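PDB 1DDZ: carbonic anhydrase, which probably catalyses the reversible hydration of carbon dioxide to hydrogencarbonate and a proton, as a zinc-dependent carbonic anhydrase of the beta class. Local coordinates for residues P67-I72 and N291-N296; V79-L84 and G90-H95; Q83-P88 and G219-L224. One frame throughout, in Å; residues are numbered along the deposited sequence.

How the contacts relate
All three contacts lie on one face of the five-stranded sheet that carries strands 69-74, 92-97 and 222-227, and all are buried, contact 1 alone having an exposed member, Arg292. Contact 2 is the most local and lies nearest the centre of the chain: helix 81-84 packs on strand 92-97 by apolar carbon alone. Contact 3 starts from the same short helix, sharing Gln83 and Leu84, and packs its leucines against 219-224. Contact 1 spans the greatest sequence distance, bringing helix 292-307 to strand 69-74, and mixes an apolar touch with a phenol, a water and an arginine. Contacts 1 and 2 are joined by backbone bonds from Trp71 to Phe93 and His95.

Contact 1 (P67-I72 and N291-N296); sequences PEYLWI and NRVFVN
Tyr69 reaches from the start of strand 69-74 to the first turn of helix 292-307, where Val293 and Arg292 receive the far end of its ring. The two backbones stay well apart, with CA of Tyr69 10.4 Å from CA of Val293, and the long phenol spans the gap. Its CG is anti to the carbonyl carbon (chi1 -69°), a setting that carries the ring out toward the helix. Val293 meets it through a single branch: CG2 lies 4.0 Å from Tyr69 CE2, an apolar touch made obliquely to the ring. Arg292 arrives at the hydroxyl with a chain bent at chi3, which brings NH1 to 3.3 Å from Tyr69 OH, the guanidinium plane turned 73° from the ring. A water is hydrogen-bonded to this hydroxyl, its oxygen 2.7 Å from Tyr69 OH, and sits over one face of the Arg292 guanidinium. The same water donates a weak bond to Asn291 OD1. Asn291 is the N-cap of the helix, and its OD1 accepts from Val293 N at 2.8 Å in a nearly straight bond, so the cap and the tyrosine are loosely linked through one water. His124 and Leu126 of the adjacent strand also touch Tyr69. This is helix-on-sheet packing of an alpha/beta fold, in which the capped first turn of helix 292-307 sits against one face of the beta-carbonic anhydrase sheet.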
# COMPACT_ATOMS: atom_id res chain seq x y z
N PRO A 67 -7.67 -1.26 -25.82
CA PRO A 67 -8.34 -2.26 -25.01
C PRO A 67 -9.69 -1.84 -24.46
O PRO A 67 -9.86 -0.72 -23.98
CB PRO A 67 -7.34 -2.52 -23.89
CG PRO A 67 -6.74 -1.17 -23.70
CD PRO A 67 -6.48 -0.75 -25.12
N GLU A 68 -10.64 -2.75 -24.55
CA GLU A 68 -11.96 -2.49 -23.98
C GLU A 68 -12.11 -3.26 -22.66
O GLU A 68 -13.12 -3.11 -21.96
CB GLU A 68 -13.06 -2.93 -24.94
CG GLU A 68 -13.14 -2.11 -26.22
CD GLU A 68 -14.48 -2.27 -26.92
OE1 GLU A 68 -15.22 -1.27 -27.02
OE2 GLU A 68 -14.79 -3.41 -27.36
N TYR A 69 -11.14 -4.12 -22.37
CA TYR A 69 -11.11 -4.91 -21.15
C TYR A 69 -9.92 -4.64 -20.24
O TYR A 69 -8.81 -4.43 -20.71
CB TYR A 69 -11.05 -6.41 -21.45
CG TYR A 69 -12.30 -6.98 -22.07
CD1 TYR A 69 -12.50 -6.94 -23.44
CD2 TYR A 69 -13.29 -7.55 -21.27
CE1 TYR A 69 -13.64 -7.43 -24.01
CE2 TYR A 69 -14.44 -8.05 -21.83
CZ TYR A 69 -14.62 -7.98 -23.21
OH TYR A 69 -15.76 -8.44 -23.81
N LEU A 70 -10.19 -4.61 -18.94
CA LEU A 70 -9.18 -4.50 -17.91
C LEU A 70 -9.27 -5.92 -17.33
O LEU A 70 -10.36 -6.42 -17.04
CB LEU A 70 -9.59 -3.51 -16.82
CG LEU A 70 -8.49 -3.07 -15.84
CD1 LEU A 70 -9.13 -2.80 -14.52
CD2 LEU A 70 -7.38 -4.07 -15.69
N TRP A 71 -8.14 -6.59 -17.20
CA TRP A 71 -8.09 -7.92 -16.66
C TRP A 71 -7.11 -7.95 -15.49
O TRP A 71 -5.93 -7.63 -15.63
CB TRP A 71 -7.66 -8.88 -17.74
CG TRP A 71 -7.35 -10.29 -17.32
CD1 TRP A 71 -6.28 -10.72 -16.58
CD2 TRP A 71 -8.02 -11.48 -17.76
NE1 TRP A 71 -6.24 -12.08 -16.56
CE2 TRP A 71 -7.30 -12.57 -17.27
CE3 TRP A 71 -9.15 -11.71 -18.54
CZ2 TRP A 71 -7.66 -13.88 -17.54
CZ3 TRP A 71 -9.52 -13.01 -18.81
CH2 TRP A 71 -8.78 -14.08 -18.32
N ILE A 72 -7.62 -8.30 -14.32
CA ILE A 72 -6.83 -8.41 -13.11
C ILE A 72 -6.66 -9.91 -12.86
O ILE A 72 -7.62 -10.62 -12.59
CB ILE A 72 -7.54 -7.72 -11.94
CG1 ILE A 72 -7.74 -6.23 -12.27
CG2 ILE A 72 -6.75 -7.93 -10.64
CD1 ILE A 72 -9.00 -5.64 -11.73
N ASN A 291 -22.39 -14.80 -21.78
CA ASN A 291 -21.77 -13.59 -22.31
C ASN A 291 -20.72 -13.92 -23.39
O ASN A 291 -20.15 -15.01 -23.41
CB ASN A 291 -21.16 -12.78 -21.16
CG ASN A 291 -20.45 -11.52 -21.63
OD1 ASN A 291 -19.30 -11.58 -22.06
ND2 ASN A 291 -21.13 -10.38 -21.56
N ARG A 292 -20.46 -12.97 -24.29
CA ARG A 292 -19.49 -13.18 -25.36
C ARG A 292 -18.12 -13.65 -24.88
O ARG A 292 -17.45 -14.40 -25.57
CB ARG A 292 -19.39 -11.94 -26.26
CG ARG A 292 -18.59 -10.78 -25.70
CD ARG A 292 -18.66 -9.58 -26.63
NE ARG A 292 -19.60 -8.57 -26.15
CZ ARG A 292 -19.25 -7.35 -25.75
NH1 ARG A 292 -17.97 -6.97 -25.78
NH2 ARG A 292 -20.18 -6.51 -25.28
N VAL A 293 -17.75 -13.25 -23.67
CA VAL A 293 -16.48 -13.64 -23.04
C VAL A 293 -16.31 -15.16 -23.06
O VAL A 293 -15.23 -15.69 -23.38
CB VAL A 293 -16.44 -13.12 -21.58
CG1 VAL A 293 -15.59 -14.03 -20.69
CG2 VAL A 293 -15.91 -11.71 -21.54
N PHE A 294 -17.42 -15.84 -22.78
CA PHE A 294 -17.43 -17.29 -22.73
C PHE A 294 -17.50 -17.91 -24.11
O PHE A 294 -16.75 -18.84 -24.42
CB PHE A 294 -18.57 -17.77 -21.81
CG PHE A 294 -18.49 -17.19 -20.42
CD1 PHE A 294 -19.25 -16.08 -20.08
CD2 PHE A 294 -17.63 -17.74 -19.46
CE1 PHE A 294 -19.14 -15.51 -18.82
CE2 PHE A 294 -17.52 -17.18 -18.19
CZ PHE A 294 -18.27 -16.07 -17.86
N VAL A 295 -18.28 -17.31 -24.99
CA VAL A 295 -18.40 -17.86 -26.33
C VAL A 295 -17.08 -17.70 -27.10
O VAL A 295 -16.61 -18.65 -27.73
CB VAL A 295 -19.66 -17.30 -27.09
CG1 VAL A 295 -19.64 -15.82 -27.16
CG2 VAL A 295 -19.76 -17.88 -28.48
N ASN A 296 -16.42 -16.56 -26.93
CA ASN A 296 -15.13 -16.30 -27.56
C ASN A 296 -14.09 -17.24 -26.96
O ASN A 296 -13.30 -17.86 -27.69
CB ASN A 296 -14.71 -14.87 -27.33
CG ASN A 296 -15.62 -13.90 -28.01
OD1 ASN A 296 -16.43 -14.30 -28.84
ND2 ASN A 296 -15.55 -12.62 -27.63
O HOH W 1 -17.99 -8.45 -22.22

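Contact 2 (V79-L84 and G90-H95); sequences VPANQL and GEVFVH
Ala81, in the first turn of the short helix 81-84, sets its methyl against two valines of the following strand. Ala81 CB lies 4.0 Å from Val92 CG1 and equally 4.0 Å from Val94 CG2, so this one small side chain bridges residues two apart along the strand, both pointing to the same side of it. Next comes Asn82, whose part is played by backbone and base rather than by its amide: Val92 CG2 lies 3.8 Å from Asn82 CA and 4.1 Å from Asn82 CB. Val92 thus divides its branches, CG1 to the alanine and CG2 to the asparagine. With CG anti to neither N nor C but set between them (chi1 71°), Asn82 holds its amide clear of the valine, and ND2 donates instead to Leu87 O in the connecting loop. Here the helix comes close to the strand, the CA atoms of Asn82 and Val92 being 5.8 Å apart. Strand 69-74, helix 81-84 and strand 92-97 form a beta-alpha-beta unit, and Trp71 of the first strand touches both Ala81 and Val92. Phe93 points to the other side of the sheet, onto helix 107-119, while Leu84 packs on Trp300 of helix 292-307.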
# COMPACT_ATOMS: atom_id res chain seq x y z
N VAL A 79 -1.78 -18.86 -18.88
CA VAL A 79 -2.45 -18.44 -20.10
C VAL A 79 -2.64 -16.94 -20.21
O VAL A 79 -3.23 -16.31 -19.33
CB VAL A 79 -3.81 -19.13 -20.30
CG1 VAL A 79 -4.30 -18.91 -21.73
CG2 VAL A 79 -3.72 -20.62 -20.00
N PRO A 80 -2.10 -16.33 -21.28
CA PRO A 80 -2.26 -14.89 -21.48
C PRO A 80 -3.75 -14.52 -21.59
O PRO A 80 -4.54 -15.21 -22.25
CB PRO A 80 -1.48 -14.64 -22.78
CG PRO A 80 -0.36 -15.63 -22.67
CD PRO A 80 -1.12 -16.88 -22.24
N ALA A 81 -4.10 -13.41 -20.96
CA ALA A 81 -5.46 -12.92 -20.93
C ALA A 81 -6.08 -12.78 -22.30
O ALA A 81 -7.22 -13.22 -22.50
CB ALA A 81 -5.50 -11.61 -20.20
N ASN A 82 -5.37 -12.16 -23.25
CA ASN A 82 -5.91 -11.96 -24.60
C ASN A 82 -6.21 -13.27 -25.27
O ASN A 82 -7.18 -13.39 -25.99
CB ASN A 82 -4.95 -11.14 -25.47
CG ASN A 82 -3.70 -11.91 -25.85
OD1 ASN A 82 -2.83 -12.14 -25.01
ND2 ASN A 82 -3.62 -12.35 -27.11
N GLN A 83 -5.42 -14.29 -24.95
CA GLN A 83 -5.58 -15.62 -25.51
C GLN A 83 -6.90 -16.24 -25.04
O GLN A 83 -7.73 -16.68 -25.84
CB GLN A 83 -4.42 -16.48 -25.05
CG GLN A 83 -4.04 -17.58 -26.00
CD GLN A 83 -2.56 -17.61 -26.22
OE1 GLN A 83 -1.99 -16.64 -26.70
NE2 GLN A 83 -1.92 -18.70 -25.84
N LEU A 84 -7.09 -16.28 -23.73
CA LEU A 84 -8.31 -16.84 -23.16
C LEU A 84 -9.55 -16.13 -23.71
O LEU A 84 -10.61 -16.72 -23.81
CB LEU A 84 -8.28 -16.71 -21.64
CG LEU A 84 -7.31 -17.57 -20.82
CD1 LEU A 84 -7.15 -17.00 -19.42
CD2 LEU A 84 -7.79 -19.00 -20.76
N GLY A 90 -2.60 -6.87 -26.57
CA GLY A 90 -2.81 -5.45 -26.45
C GLY A 90 -4.27 -5.06 -26.43
O GLY A 90 -4.63 -3.92 -26.12
N GLU A 91 -5.15 -5.98 -26.78
CA GLU A 91 -6.56 -5.62 -26.71
C GLU A 91 -7.10 -5.79 -25.30
O GLU A 91 -8.24 -5.43 -25.00
CB GLU A 91 -7.38 -6.36 -27.74
CG GLU A 91 -8.17 -5.41 -28.60
CD GLU A 91 -8.00 -5.67 -30.08
OE1 GLU A 91 -8.97 -6.15 -30.69
OE2 GLU A 91 -6.91 -5.41 -30.62
N VAL A 92 -6.26 -6.28 -24.40
CA VAL A 92 -6.63 -6.45 -23.01
C VAL A 92 -5.57 -5.78 -22.14
O VAL A 92 -4.40 -6.07 -22.26
CB VAL A 92 -6.69 -7.93 -22.62
CG1 VAL A 92 -7.20 -8.07 -21.18
CG2 VAL A 92 -7.62 -8.67 -23.57
N PHE A 93 -6.01 -4.85 -21.28
CA PHE A 93 -5.13 -4.14 -20.35
C PHE A 93 -4.98 -5.08 -19.14
O PHE A 93 -5.95 -5.37 -18.45
CB PHE A 93 -5.81 -2.85 -19.93
CG PHE A 93 -4.89 -1.83 -19.36
CD1 PHE A 93 -3.88 -1.28 -20.14
CD2 PHE A 93 -5.06 -1.37 -18.05
CE1 PHE A 93 -3.06 -0.31 -19.61
CE2 PHE A 93 -4.24 -0.39 -17.53
CZ PHE A 93 -3.24 0.14 -18.31
N VAL A 94 -3.75 -5.51 -18.85
CA VAL A 94 -3.51 -6.49 -17.80
C VAL A 94 -2.79 -6.06 -16.53
O VAL A 94 -1.79 -5.34 -16.58
CB VAL A 94 -2.72 -7.70 -18.37
CG1 VAL A 94 -2.54 -8.76 -17.32
CG2 VAL A 94 -3.42 -8.29 -19.58
N HIS A 95 -3.32 -6.51 -15.40
CA HIS A 95 -2.70 -6.27 -14.10
C HIS A 95 -2.54 -7.68 -13.53
O HIS A 95 -3.44 -8.51 -13.67
CB HIS A 95 -3.61 -5.43 -13.19
CG HIS A 95 -3.05 -5.18 -11.82
ND1 HIS A 95 -1.74 -4.81 -11.60
CD2 HIS A 95 -3.64 -5.18 -10.60
CE1 HIS A 95 -1.55 -4.60 -10.31
NE2 HIS A 95 -2.69 -4.81 -9.68

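Contact 3 (Q83-P88 and G219-L224)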
# COMPACT_ATOMS: atom_id res chain seq x y z
N GLN A 83 -5.42 -14.29 -24.95
CA GLN A 83 -5.58 -15.62 -25.51
C GLN A 83 -6.90 -16.24 -25.04
O GLN A 83 -7.73 -16.68 -25.84
CB GLN A 83 -4.42 -16.48 -25.05
CG GLN A 83 -4.04 -17.58 -26.00
CD GLN A 83 -2.56 -17.61 -26.22
OE1 GLN A 83 -1.99 -16.64 -26.70
NE2 GLN A 83 -1.92 -18.70 -25.84
N LEU A 84 -7.09 -16.28 -23.73
CA LEU A 84 -8.31 -16.84 -23.16
C LEU A 84 -9.55 -16.13 -23.71
O LEU A 84 -10.61 -16.72 -23.81
CB LEU A 84 -8.28 -16.71 -21.64
CG LEU A 84 -7.31 -17.57 -20.82
CD1 LEU A 84 -7.15 -17.00 -19.42
CD2 LEU A 84 -7.79 -19.00 -20.76
N LEU A 85 -9.43 -14.84 -24.01
CA LEU A 85 -10.57 -14.11 -24.53
C LEU A 85 -10.64 -14.14 -26.06
O LEU A 85 -11.52 -13.54 -26.65
CB LEU A 85 -10.54 -12.65 -24.06
CG LEU A 85 -10.82 -12.39 -22.57
CD1 LEU A 85 -10.71 -10.90 -22.26
CD2 LEU A 85 -12.20 -12.90 -22.23
N ASP A 86 -9.72 -14.86 -26.70
CA ASP A 86 -9.65 -14.94 -28.16
C ASP A 86 -9.54 -13.53 -28.75
O ASP A 86 -10.23 -13.19 -29.71
CB ASP A 86 -10.90 -15.64 -28.72
CG ASP A 86 -10.69 -16.16 -30.13
OD1 ASP A 86 -9.54 -16.50 -30.48
OD2 ASP A 86 -11.69 -16.25 -30.88
N LEU A 87 -8.67 -12.71 -28.16
CA LEU A 87 -8.43 -11.32 -28.60
C LEU A 87 -6.97 -11.08 -28.93
O LEU A 87 -6.07 -11.75 -28.41
CB LEU A 87 -8.83 -10.32 -27.50
CG LEU A 87 -10.30 -10.00 -27.28
CD1 LEU A 87 -10.42 -9.02 -26.11
CD2 LEU A 87 -10.91 -9.42 -28.55
N PRO A 88 -6.70 -10.10 -29.81
CA PRO A 88 -5.33 -9.76 -30.20
C PRO A 88 -4.57 -9.23 -28.96
O PRO A 88 -5.17 -8.67 -28.04
CB PRO A 88 -5.55 -8.63 -31.22
CG PRO A 88 -6.87 -9.01 -31.85
CD PRO A 88 -7.69 -9.39 -30.66
N GLY A 219 -8.73 -24.70 -20.04
CA GLY A 219 -8.75 -23.30 -20.42
C GLY A 219 -10.15 -22.75 -20.57
O GLY A 219 -10.34 -21.72 -21.20
N LYS A 220 -11.12 -23.36 -19.90
CA LYS A 220 -12.50 -22.92 -20.02
C LYS A 220 -12.90 -21.98 -18.92
O LYS A 220 -12.84 -22.31 -17.74
CB LYS A 220 -13.44 -24.13 -20.05
CG LYS A 220 -14.86 -23.77 -20.39
CD LYS A 220 -15.72 -24.99 -20.64
CE LYS A 220 -16.99 -24.56 -21.36
NZ LYS A 220 -17.93 -25.65 -21.73
N LEU A 221 -13.32 -20.78 -19.30
CA LEU A 221 -13.72 -19.80 -18.32
C LEU A 221 -15.09 -20.11 -17.74
O LEU A 221 -16.03 -20.39 -18.49
CB LEU A 221 -13.75 -18.40 -18.93
CG LEU A 221 -12.43 -17.81 -19.43
CD1 LEU A 221 -12.75 -16.45 -20.06
CD2 LEU A 221 -11.41 -17.65 -18.30
N ARG A 222 -15.20 -20.08 -16.41
CA ARG A 222 -16.45 -20.35 -15.70
C ARG A 222 -16.90 -19.02 -15.12
O ARG A 222 -16.07 -18.21 -14.68
CB ARG A 222 -16.25 -21.34 -14.57
CG ARG A 222 -15.34 -22.48 -14.86
CD ARG A 222 -15.85 -23.35 -15.95
NE ARG A 222 -15.07 -24.58 -15.96
CZ ARG A 222 -15.44 -25.69 -16.60
NH1 ARG A 222 -16.57 -25.70 -17.28
NH2 ARG A 222 -14.69 -26.78 -16.53
N ASP A 223 -18.20 -18.83 -15.05
CA ASP A 223 -18.76 -17.57 -14.58
C ASP A 223 -18.90 -17.46 -13.07
O ASP A 223 -19.28 -18.41 -12.41
CB ASP A 223 -20.11 -17.37 -15.24
CG ASP A 223 -20.59 -15.96 -15.21
OD1 ASP A 223 -19.84 -15.10 -14.72
OD2 ASP A 223 -21.72 -15.70 -15.69
N LEU A 224 -18.49 -16.32 -12.51
CA LEU A 224 -18.64 -16.08 -11.07
C LEU A 224 -19.66 -14.99 -10.84
O LEU A 224 -19.95 -14.65 -9.69
CB LEU A 224 -17.33 -15.63 -10.42
CG LEU A 224 -16.38 -16.66 -9.83
CD1 LEU A 224 -17.07 -17.46 -8.75
CD2 LEU A 224 -15.91 -17.56 -10.90
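A Schellman motif closes helix 81-84, and the two leucines just before its positive-phi residue, Asp86, make this contact with the chain leading into strand 222-227. Two backbone bonds define the motif: Asp86 N to Gln83 O at 2.8 Å and, across the turn, Leu87 N to Asn82 O at 2.7 Å. Leu84 points toward the second segment and uses both of its methyls. Leu84 CD2 rests 3.8 Å from Gly219 O, a carbon set against a backbone carbonyl, while Leu84 CD1 only grazes Leu221 CD2 at 4.5 Å. Gly219 itself has positive phi, which favours glycine at this bend. Leu221 sends its other methyl to the end of the short helix: CD1 lies 4.2 Å from Leu85 CD2 and 4.3 Å from the carbonyl oxygen of Leu84. Leu85 sets off away from the second segment, but with CG beside its backbone N (chi1 -70°) its end comes back, and it meets Leu221 at about a right angle. What results is van der Waals packing of buried leucines, with the backbone oxygens of Leu84 and Gly219 taking part. The contact spans from the helix on strands 69-74 and 92-97 to the chain entering edge strand 222-227: Trp71 touches Leu84 and Leu85, while Val212 and Tyr214 of strand 208-214 meet Leu221. From helix 292-307, Asn297 touches Leu221 and gives Gly219 O a weak hydrogen bond, and Lys303 forms a salt bridge with Asp86.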